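Putative aspartyl-tRNA synthetase (Leishmania major, PDB 6OD8) probably attaches L-aspartate to tRNA(Asp) at the expense of ATP, releasing AMP and diphosphate, as a class II aminoacyl-tRNA synthetase. Local coordinates at residues R71-L79 against K87-V95; L277-D286 against Y512-H523. All blocks are in the same frame, centred on the assembly; numbering follows the deposited sequence. Where two conformers were deposited one is given.

Contact 1: R71-L79 against K87-V95; sequences RTHIPVSEL and KTVLIRARV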
loop_
_atom_site.group_PDB
_atom_site.type_symbol
_atom_site.label_atom_id
_atom_site.label_comp_id
_atom_site.label_asym_id
_atom_site.label_seq_id
_atom_site.Cartn_x
_atom_site.Cartn_y
_atom_site.Cartn_z
ATOM N N ARG A 71 9.216 33.045 7.243
ATOM C CA ARG A 71 8.172 33.348 8.212
ATOM C C ARG A 71 7.716 32.057 8.873
ATOM O O ARG A 71 7.819 30.976 8.292
ATOM C CB ARG A 71 6.951 34.028 7.554
ATOM C CG ARG A 71 7.304 35.074 6.502
ATOM C CD ARG A 71 6.089 35.879 6.089
ATOM N NE ARG A 71 5.668 36.785 7.155
ATOM C CZ ARG A 71 4.519 37.452 7.163
ATOM N NH1 ARG A 71 4.228 38.247 8.185
ATOM N NH2 ARG A 71 3.662 37.313 6.158
ATOM N N THR A 72 7.173 32.178 10.075
ATOM C CA THR A 72 6.627 31.033 10.799
ATOM C C THR A 72 5.113 31.027 10.614
ATOM O O THR A 72 4.417 31.918 11.115
ATOM C CB THR A 72 7.000 31.082 12.280
ATOM O OG1 THR A 72 8.424 31.011 12.427
ATOM C CG2 THR A 72 6.363 29.923 13.025
ATOM N N HIS A 73 4.610 30.027 9.889
ATOM C CA HIS A 73 3.187 29.874 9.639
ATOM C C HIS A 73 2.597 28.917 10.676
ATOM O O HIS A 73 2.977 27.743 10.723
ATOM C CB HIS A 73 2.996 29.369 8.206
ATOM C CG HIS A 73 3.982 29.954 7.235
ATOM N ND1 HIS A 73 3.662 30.985 6.379
ATOM C CD2 HIS A 73 5.287 29.672 7.006
ATOM C CE1 HIS A 73 4.722 31.307 5.658
ATOM N NE2 HIS A 73 5.724 30.529 6.025
ATOM N N ILE A 74 1.678 29.414 11.505
ATOM C CA ILE A 74 1.042 28.615 12.551
ATOM C C ILE A 74 -0.199 27.949 11.956
ATOM O O ILE A 74 -1.085 28.660 11.461
ATOM C CB ILE A 74 0.654 29.471 13.765
ATOM C CG1 ILE A 74 1.845 30.292 14.285
ATOM C CG2 ILE A 74 0.013 28.609 14.861
ATOM C CD1 ILE A 74 2.989 29.461 14.795
ATOM N N PRO A 75 -0.321 26.623 12.009
ATOM C CA PRO A 75 -1.563 25.989 11.541
ATOM C C PRO A 75 -2.733 26.281 12.476
ATOM O O PRO A 75 -2.573 26.452 13.684
ATOM C CB PRO A 75 -1.218 24.496 11.522
ATOM C CG PRO A 75 -0.068 24.352 12.433
ATOM C CD PRO A 75 0.700 25.634 12.398
ATOM N N VAL A 76 -3.931 26.335 11.893
ATOM C CA VAL A 76 -5.130 26.608 12.676
ATOM C C VAL A 76 -5.269 25.609 13.822
ATOM O O VAL A 76 -5.767 25.958 14.899
ATOM C CB VAL A 76 -6.371 26.597 11.757
ATOM C CG1 VAL A 76 -7.627 26.911 12.551
ATOM C CG2 VAL A 76 -6.193 27.601 10.634
ATOM N N SER A 77 -4.787 24.375 13.626
ATOM C CA SER A 77 -4.946 23.332 14.638
ATOM C C SER A 77 -4.249 23.690 15.943
ATOM O O SER A 77 -4.659 23.224 17.012
ATOM C CB SER A 77 -4.420 21.998 14.104
ATOM O OG SER A 77 -3.082 22.118 13.619
ATOM N N GLU A 78 -3.210 24.533 15.883
ATOM C CA GLU A 78 -2.385 24.851 17.041
ATOM C C GLU A 78 -2.871 26.064 17.830
ATOM O O GLU A 78 -2.277 26.383 18.861
ATOM C CB GLU A 78 -0.930 25.083 16.595
ATOM C CG GLU A 78 -0.195 23.835 16.106
ATOM C CD GLU A 78 1.215 24.135 15.580
ATOM O OE1 GLU A 78 1.666 25.301 15.661
ATOM O OE2 GLU A 78 1.873 23.199 15.073
ATOM N N LEU A 79 -3.944 26.731 17.394
ATOM C CA LEU A 79 -4.291 28.050 17.917
ATOM C C LEU A 79 -4.784 28.041 19.355
ATOM O O LEU A 79 -4.887 29.117 19.961
ATOM C CB LEU A 79 -5.349 28.689 17.021
ATOM C CG LEU A 79 -4.791 29.190 15.697
ATOM C CD1 LEU A 79 -5.905 29.729 14.794
ATOM C CD2 LEU A 79 -3.740 30.244 15.988
ATOM N N LYS A 87 -0.408 36.552 21.645
ATOM C CA LYS A 87 0.615 36.650 20.619
ATOM C C LYS A 87 -0.050 36.982 19.289
ATOM O O LYS A 87 -1.181 36.568 19.026
ATOM C CB LYS A 87 1.420 35.351 20.504
ATOM C CG LYS A 87 1.911 34.777 21.834
ATOM C CD LYS A 87 3.188 35.425 22.305
ATOM C CE LYS A 87 3.776 34.700 23.512
ATOM N NZ LYS A 87 2.998 34.914 24.768
ATOM N N THR A 88 0.649 37.755 18.459
ATOM C CA THR A 88 0.216 37.999 17.088
ATOM C C THR A 88 0.925 36.996 16.191
ATOM O O THR A 88 2.158 36.929 16.205
ATOM C CB THR A 88 0.532 39.427 16.644
ATOM O OG1 THR A 88 -0.232 40.355 17.419
ATOM C CG2 THR A 88 0.184 39.598 15.185
ATOM N N VAL A 89 0.153 36.207 15.428
ATOM C CA VAL A 89 0.708 35.097 14.654
ATOM C C VAL A 89 0.252 35.179 13.201
ATOM O O VAL A 89 -0.679 35.902 12.845
ATOM C CB VAL A 89 0.319 33.721 15.244
ATOM C CG1 VAL A 89 0.866 33.568 16.654
ATOM C CG2 VAL A 89 -1.182 33.571 15.242
ATOM N N LEU A 90 0.919 34.393 12.363
ATOM C CA LEU A 90 0.631 34.306 10.935
ATOM C C LEU A 90 -0.035 32.971 10.660
ATOM O O LEU A 90 0.558 31.923 10.918
ATOM C CB LEU A 90 1.915 34.429 10.115
ATOM C CG LEU A 90 1.765 34.238 8.608
ATOM C CD1 LEU A 90 0.941 35.371 8.009
ATOM C CD2 LEU A 90 3.141 34.161 7.973
ATOM N N ILE A 91 -1.247 33.015 10.125
ATOM C CA ILE A 91 -2.021 31.815 9.837
ATOM C C ILE A 91 -2.431 31.841 8.371
ATOM O O ILE A 91 -2.773 32.896 7.826
ATOM C CB ILE A 91 -3.262 31.719 10.750
ATOM C CG1 ILE A 91 -2.856 31.854 12.219
ATOM C CG2 ILE A 91 -3.993 30.404 10.533
ATOM C CD1 ILE A 91 -3.871 32.611 13.059
ATOM N N ARG A 92 -2.401 30.669 7.734
ATOM C CA ARG A 92 -2.972 30.487 6.406
ATOM C C ARG A 92 -4.219 29.619 6.542
ATOM O O ARG A 92 -4.151 28.523 7.106
ATOM C CB ARG A 92 -1.954 29.841 5.466
ATOM C CG ARG A 92 -2.449 29.694 4.047
ATOM C CD ARG A 92 -1.282 29.346 3.144
ATOM N NE ARG A 92 -0.312 30.452 3.110
ATOM C CZ ARG A 92 0.862 30.408 2.481
ATOM N NH1 ARG A 92 1.218 29.303 1.830
ATOM N NH2 ARG A 92 1.681 31.472 2.506
ATOM N N ALA A 93 -5.360 30.106 6.047
ATOM C CA ALA A 93 -6.611 29.404 6.282
ATOM C C ALA A 93 -7.605 29.687 5.163
ATOM O O ALA A 93 -7.465 30.647 4.396
ATOM C CB ALA A 93 -7.228 29.815 7.633
ATOM N N ARG A 94 -8.637 28.839 5.124
ATOM C CA ARG A 94 -9.825 29.032 4.300
ATOM C C ARG A 94 -10.785 30.017 4.945
ATOM O O ARG A 94 -10.995 29.994 6.157
ATOM C CB ARG A 94 -10.565 27.700 4.114
ATOM C CG ARG A 94 -9.835 26.702 3.262
ATOM C CD ARG A 94 -10.348 26.721 1.843
ATOM N NE ARG A 94 -9.792 25.603 1.076
ATOM C CZ ARG A 94 -9.661 25.603 -0.247
ATOM N NH1 ARG A 94 -10.049 26.651 -0.956
ATOM N NH2 ARG A 94 -9.165 24.539 -0.862
ATOM N N VAL A 95 -11.406 30.850 4.121
ATOM C CA VAL A 95 -12.487 31.727 4.564
ATOM C C VAL A 95 -13.780 30.917 4.472
ATOM O O VAL A 95 -14.304 30.688 3.382
ATOM C CB VAL A 95 -12.557 32.999 3.721
ATOM C CG1 VAL A 95 -13.711 33.880 4.170
ATOM C CG2 VAL A 95 -11.215 33.773 3.779
HETATM O O HOH W 1 3.399 33.224 13.298
HETATM O O HOH W 2 -3.787 26.270 8.631
#
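Leu90 O accepts the amide hydrogen of Ile74 N at 2.8 Å, a nearly linear bond (163° at the hydrogen), and His73 CA leans on the same oxygen with a C-H...O contact. Two waters link the backbones on either side of this bond: one joins Thr72 O to Leu90 N, the other Val76 N to Arg92 O. Arg71 folds back over Leu90. Its chain bends at chi3 (71°), which lays one face of the guanidinium across Leu90 CD2, 3.7 Å from CZ, so the charged group packs off-centre on the methyl. On the other side of the strand, branched side chains pack between the strand and the 3-10 segment 76-78. Ile74 CG1 crosses Val89 CB at 3.9 Å, and Val76 CG2 meets Ile91 CG2 at 3.6 Å and lies against Ala93 CB, whose small methyl lets the valine come close to the strand. In the conformer described, Ile91 meets Leu79 tip to tip, CD1 to CD2. His73 NE2 is bonded to Glu322 of the second subunit and Arg92 to Asp144. Segment 71-79 thus lies against strand 88-100 of the OB-fold barrel, which pairs with strand 142-151, while Val76 and Leu79 reach strands 104-111 and 114-121.

Contact 2: L277-D286 against Y512-H523; sequences LYKQMVLQGD and YVDSFRLGAWPH. With EDO (1,2-ethanediol), chain G; FMT (formic acid), chain L.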
loop_
_atom_site.group_PDB
_atom_site.type_symbol
_atom_site.label_atom_id
_atom_site.label_comp_id
_atom_site.label_asym_id
_atom_site.label_seq_id
_atom_site.Cartn_x
_atom_site.Cartn_y
_atom_site.Cartn_z
ATOM N N LEU A 277 -4.641 -15.181 -8.042
ATOM C CA LEU A 277 -3.745 -16.192 -8.594
ATOM C C LEU A 277 -2.283 -15.904 -8.237
ATOM O O LEU A 277 -1.543 -16.816 -7.858
ATOM C CB LEU A 277 -3.917 -16.280 -10.111
ATOM C CG LEU A 277 -5.328 -16.475 -10.677
ATOM C CD1 LEU A 277 -5.211 -16.794 -12.167
ATOM C CD2 LEU A 277 -6.089 -17.590 -9.959
ATOM N N TYR A 278 -1.856 -14.640 -8.337
ATOM C CA TYR A 278 -0.458 -14.299 -8.058
ATOM C C TYR A 278 -0.104 -14.500 -6.590
ATOM O O TYR A 278 1.001 -14.957 -6.277
ATOM C CB TYR A 278 -0.172 -12.855 -8.482
ATOM C CG TYR A 278 -0.264 -12.701 -9.971
ATOM C CD1 TYR A 278 0.679 -13.290 -10.797
ATOM C CD2 TYR A 278 -1.301 -11.979 -10.561
ATOM C CE1 TYR A 278 0.589 -13.191 -12.174
ATOM C CE2 TYR A 278 -1.385 -11.870 -11.950
ATOM C CZ TYR A 278 -0.452 -12.476 -12.734
ATOM O OH TYR A 278 -0.548 -12.364 -14.103
ATOM N N LYS A 279 -1.000 -14.129 -5.666
ATOM C CA LYS A 279 -0.627 -14.296 -4.266
ATOM C C LYS A 279 -0.452 -15.769 -3.905
ATOM O O LYS A 279 0.417 -16.103 -3.095
ATOM C CB LYS A 279 -1.614 -13.593 -3.328
ATOM C CG LYS A 279 -3.056 -14.180 -3.253
ATOM C CD LYS A 279 -3.882 -13.349 -2.259
ATOM C CE LYS A 279 -5.342 -13.791 -2.305
ATOM N NZ LYS A 279 -6.094 -13.338 -1.098
ATOM N N GLN A 280 -1.193 -16.682 -4.549
ATOM C CA GLN A 280 -0.884 -18.095 -4.354
ATOM C C GLN A 280 0.447 -18.483 -4.998
ATOM O O GLN A 280 1.212 -19.278 -4.435
ATOM C CB GLN A 280 -1.995 -18.968 -4.942
ATOM C CG GLN A 280 -3.352 -18.761 -4.334
ATOM C CD GLN A 280 -4.354 -19.740 -4.954
ATOM O OE1 GLN A 280 -5.259 -19.354 -5.693
ATOM N NE2 GLN A 280 -4.136 -21.019 -4.707
ATOM N N MET A 281 0.700 -18.017 -6.222
ATOM C CA MET A 281 1.923 -18.409 -6.906
ATOM C C MET A 281 3.161 -17.952 -6.146
ATOM O O MET A 281 4.177 -18.647 -6.150
ATOM C CB MET A 281 1.931 -17.832 -8.324
ATOM C CG MET A 281 0.750 -18.375 -9.166
ATOM S SD MET A 281 0.440 -17.431 -10.697
ATOM C CE MET A 281 1.964 -17.886 -11.490
ATOM N N VAL A 282 3.097 -16.808 -5.465
ATOM C CA VAL A 282 4.287 -16.326 -4.768
ATOM C C VAL A 282 4.632 -17.236 -3.595
ATOM O O VAL A 282 5.805 -17.435 -3.279
ATOM C CB VAL A 282 4.097 -14.863 -4.329
ATOM C CG1 VAL A 282 5.329 -14.375 -3.548
ATOM C CG2 VAL A 282 3.904 -13.983 -5.563
ATOM N N LEU A 283 3.624 -17.831 -2.948
ATOM C CA LEU A 283 3.925 -18.784 -1.884
ATOM C C LEU A 283 4.676 -20.000 -2.417
ATOM O O LEU A 283 5.473 -20.617 -1.698
ATOM C CB LEU A 283 2.637 -19.219 -1.203
ATOM C CG LEU A 283 1.758 -18.190 -0.501
ATOM C CD1 LEU A 283 0.871 -18.912 0.490
ATOM C CD2 LEU A 283 2.528 -17.070 0.171
ATOM N N GLN A 284 4.457 -20.353 -3.672
ATOM C CA GLN A 284 5.217 -21.454 -4.249
ATOM C C GLN A 284 6.648 -21.059 -4.597
ATOM O O GLN A 284 7.432 -21.928 -4.996
ATOM C CB GLN A 284 4.489 -22.001 -5.490
ATOM C CG GLN A 284 2.978 -22.270 -5.264
ATOM C CD GLN A 284 2.625 -22.809 -3.879
ATOM O OE1 GLN A 284 3.321 -23.656 -3.331
ATOM N NE2 GLN A 284 1.533 -22.310 -3.312
ATOM N N GLY A 285 7.003 -19.783 -4.456
ATOM C CA GLY A 285 8.397 -19.383 -4.518
ATOM C C GLY A 285 9.020 -19.279 -3.140
ATOM O O GLY A 285 10.060 -18.639 -2.958
ATOM N N ASP A 286 8.346 -19.871 -2.158
ATOM C CA ASP A 286 8.771 -20.073 -0.766
ATOM C C ASP A 286 8.646 -18.823 0.095
ATOM O O ASP A 286 9.183 -18.797 1.212
ATOM C CB ASP A 286 10.202 -20.628 -0.667
ATOM C CG ASP A 286 10.308 -22.052 -1.234
ATOM O OD1 ASP A 286 9.246 -22.665 -1.443
ATOM O OD2 ASP A 286 11.433 -22.541 -1.492
ATOM N N TYR A 512 -0.570 -20.491 -13.553
ATOM C CA TYR A 512 -1.023 -20.654 -12.178
ATOM C C TYR A 512 -1.053 -22.138 -11.789
ATOM O O TYR A 512 -0.500 -22.534 -10.756
ATOM C CB TYR A 512 -2.392 -19.988 -12.048
ATOM C CG TYR A 512 -3.248 -20.346 -10.867
ATOM C CD1 TYR A 512 -3.030 -19.759 -9.625
ATOM C CD2 TYR A 512 -4.321 -21.231 -11.001
ATOM C CE1 TYR A 512 -3.813 -20.047 -8.559
ATOM C CE2 TYR A 512 -5.128 -21.516 -9.929
ATOM C CZ TYR A 512 -4.876 -20.918 -8.706
ATOM O OH TYR A 512 -5.671 -21.208 -7.611
ATOM N N VAL A 513 -1.676 -22.969 -12.620
ATOM C CA VAL A 513 -1.683 -24.416 -12.372
ATOM C C VAL A 513 -0.249 -24.947 -12.320
ATOM O O VAL A 513 0.126 -25.697 -11.409
ATOM C CB VAL A 513 -2.505 -25.141 -13.455
ATOM C CG1 VAL A 513 -2.445 -26.648 -13.242
ATOM C CG2 VAL A 513 -3.968 -24.651 -13.469
ATOM N N ASP A 514 0.581 -24.535 -13.283
ATOM C CA ASP A 514 1.974 -24.975 -13.333
ATOM C C ASP A 514 2.747 -24.597 -12.071
ATOM O O ASP A 514 3.725 -25.278 -11.723
ATOM C CB ASP A 514 2.674 -24.363 -14.548
ATOM C CG ASP A 514 2.322 -25.065 -15.838
ATOM O OD1 ASP A 514 1.620 -26.108 -15.789
ATOM O OD2 ASP A 514 2.747 -24.560 -16.902
ATOM N N SER A 515 2.358 -23.513 -11.398
ATOM C CA SER A 515 3.089 -23.098 -10.198
ATOM C C SER A 515 2.956 -24.084 -9.048
ATOM O O SER A 515 3.715 -23.976 -8.078
ATOM C CB SER A 515 2.643 -21.707 -9.722
ATOM O OG SER A 515 1.386 -21.727 -9.047
ATOM N N PHE A 516 2.026 -25.037 -9.129
ATOM C CA PHE A 516 1.863 -26.031 -8.076
ATOM C C PHE A 516 2.540 -27.351 -8.396
ATOM O O PHE A 516 2.393 -28.308 -7.625
ATOM C CB PHE A 516 0.373 -26.279 -7.809
ATOM C CG PHE A 516 -0.394 -25.032 -7.501
ATOM C CD1 PHE A 516 -0.172 -24.334 -6.311
ATOM C CD2 PHE A 516 -1.318 -24.531 -8.407
ATOM C CE1 PHE A 516 -0.879 -23.163 -6.027
ATOM C CE2 PHE A 516 -2.057 -23.366 -8.117
ATOM C CZ PHE A 516 -1.815 -22.680 -6.926
ATOM N N ARG A 517 3.228 -27.447 -9.540
ATOM C CA ARG A 517 3.708 -28.739 -10.015
ATOM C C ARG A 517 5.112 -29.068 -9.530
ATOM O O ARG A 517 5.513 -30.228 -9.603
ATOM C CB ARG A 517 3.677 -28.786 -11.540
ATOM C CG ARG A 517 2.255 -28.805 -12.144
ATOM C CD ARG A 517 2.385 -28.976 -13.658
ATOM N NE ARG A 517 1.169 -28.667 -14.401
ATOM C CZ ARG A 517 0.125 -29.484 -14.500
ATOM N NH1 ARG A 517 -0.931 -29.113 -15.216
ATOM N NH2 ARG A 517 0.112 -30.655 -13.862
ATOM N N LEU A 518 5.854 -28.085 -9.019
ATOM C CA LEU A 518 7.249 -28.257 -8.603
ATOM C C LEU A 518 7.364 -28.261 -7.080
ATOM O O LEU A 518 8.275 -27.662 -6.497
ATOM C CB LEU A 518 8.133 -27.157 -9.197
ATOM C CG LEU A 518 8.037 -26.973 -10.719
ATOM C CD1 LEU A 518 8.926 -25.822 -11.185
ATOM C CD2 LEU A 518 8.382 -28.267 -11.463
ATOM N N GLY A 519 6.430 -28.945 -6.432
ATOM C CA GLY A 519 6.288 -28.936 -4.994
ATOM C C GLY A 519 5.479 -27.734 -4.560
ATOM O O GLY A 519 5.811 -26.598 -4.930
ATOM N N ALA A 520 4.419 -27.949 -3.792
ATOM C CA ALA A 520 3.559 -26.848 -3.379
ATOM C C ALA A 520 3.316 -26.910 -1.879
ATOM O O ALA A 520 3.174 -27.995 -1.311
ATOM C CB ALA A 520 2.205 -26.875 -4.111
ATOM N N TRP A 521 3.269 -25.727 -1.238
ATOM C CA TRP A 521 2.892 -25.623 0.178
ATOM C C TRP A 521 1.369 -25.601 0.332
ATOM O O TRP A 521 0.689 -24.881 -0.400
ATOM C CB TRP A 521 3.459 -24.331 0.791
ATOM C CG TRP A 521 4.939 -24.187 0.738
ATOM C CD1 TRP A 521 5.665 -23.575 -0.228
ATOM C CD2 TRP A 521 5.879 -24.618 1.740
ATOM N NE1 TRP A 521 7.023 -23.611 0.084
ATOM C CE2 TRP A 521 7.173 -24.227 1.299
ATOM C CE3 TRP A 521 5.753 -25.255 2.983
ATOM C CZ2 TRP A 521 8.338 -24.503 2.038
ATOM C CZ3 TRP A 521 6.924 -25.513 3.723
ATOM C CH2 TRP A 521 8.185 -25.149 3.240
ATOM N N PRO A 522 0.810 -26.336 1.305
ATOM C CA PRO A 522 -0.588 -26.082 1.696
ATOM C C PRO A 522 -0.739 -24.622 2.112
ATOM O O PRO A 522 0.132 -24.059 2.776
ATOM C CB PRO A 522 -0.830 -27.046 2.869
ATOM C CG PRO A 522 0.268 -28.143 2.740
ATOM C CD PRO A 522 1.469 -27.370 2.137
ATOM N N HIS A 523 -1.831 -23.991 1.681
ATOM C CA HIS A 523 -1.956 -22.559 1.909
ATOM C C HIS A 523 -3.416 -22.135 1.818
ATOM O O HIS A 523 -4.284 -22.914 1.413
ATOM C CB HIS A 523 -1.095 -21.770 0.912
ATOM C CG HIS A 523 -1.484 -21.977 -0.522
ATOM N ND1 HIS A 523 -1.163 -23.121 -1.224
ATOM C CD2 HIS A 523 -2.152 -21.178 -1.387
ATOM C CE1 HIS A 523 -1.617 -23.016 -2.461
ATOM N NE2 HIS A 523 -2.225 -21.851 -2.586
HETATM C C1 EDO G . -5.565 -13.085 -12.316
HETATM O O1 EDO G . -6.913 -12.626 -12.102
HETATM C C2 EDO G . -4.661 -12.565 -11.192
HETATM O O2 EDO G . -5.125 -12.984 -9.887
HETATM C C FMT L . -1.827 -16.929 -14.516
HETATM O O1 FMT L . -0.840 -16.187 -14.369
HETATM O O2 FMT L . -1.836 -18.006 -15.142
HETATM O O HOH W 3 -5.622 -23.427 -5.798
#
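Gln280 and Gln284, four residues apart with side chains turned to the same side, carry most of the polar bonds to 512-523. The extended chain of Gln280 brings its amide between two rings: OE1 accepts from Tyr512 OH at 2.7 Å, tilted out of the carbonyl plane, and NE2 donates to His523 NE2 at 3.0 Å, almost straight (167°) and close to the planes of both amide and ring. A water joins Gln280 NE2 to Tyr512 OH. His523 in turn donates from ND1 to Trp521 O, which fixes its rotation. The bent chain of Gln284 (chi2 -37°) turns its OE1 onto Trp521 N at 2.9 Å, in the carbonyl plane on a lone pair, while NE2 bonds back to Gln280 O. Glutamine suits both sites because one amide can give and accept at once. Trp521 NE1 points at Asp286 OD1, 2.9 Å away and at 175°, from above the carboxylate plane; Asp286 also forms salt bridges with Arg94 and Arg110 of the second subunit.

His523 opens strand 523-529, which with helix 530-538 forms motif 3 of class II synthetases; helix 276-283 leads into motif 2, whose strand 310-319 lies beside it.

Apolar and ring contacts fill the rest. Leu277 CD2 sits over the Tyr512 ring, 3.7 Å from its centroid, in a CH-pi contact, and Phe516 covers the opposite face. The unbranched Met281, bent at chi3, runs its SD past Tyr512 CB, with CG against Ser515 OG at 3.4 Å. Leu283 CD1 abuts His523 CB at 3.5 Å, and Gln284 NE2 lies over one face of the imidazole.

Two small molecules, probably from the crystallisation liquor, take backbone amides: ethanediol that of Leu277, formic acid that of Tyr512.

From the N terminus, the chain first meets contact 1, which closes a short loop of seven residues, 80-86, and ties segment 71-79 to strand 88-100 of the OB-fold. Contact 2 opens only afterwards and closes a far longer loop of 225 residues, joining the helix ahead of motif 2 to the approach to motif 3 in the catalytic domain. The two are therefore in series, neither nested nor crossed, and within one chain their nearest atoms are about 38 Å apart. The dimer brings them together: Arg94 of contact 1 forms a salt bridge to Asp286 and a hydrogen bond to Gly519 O of the second subunit, linking one chain's OB-fold to the other's catalytic domain.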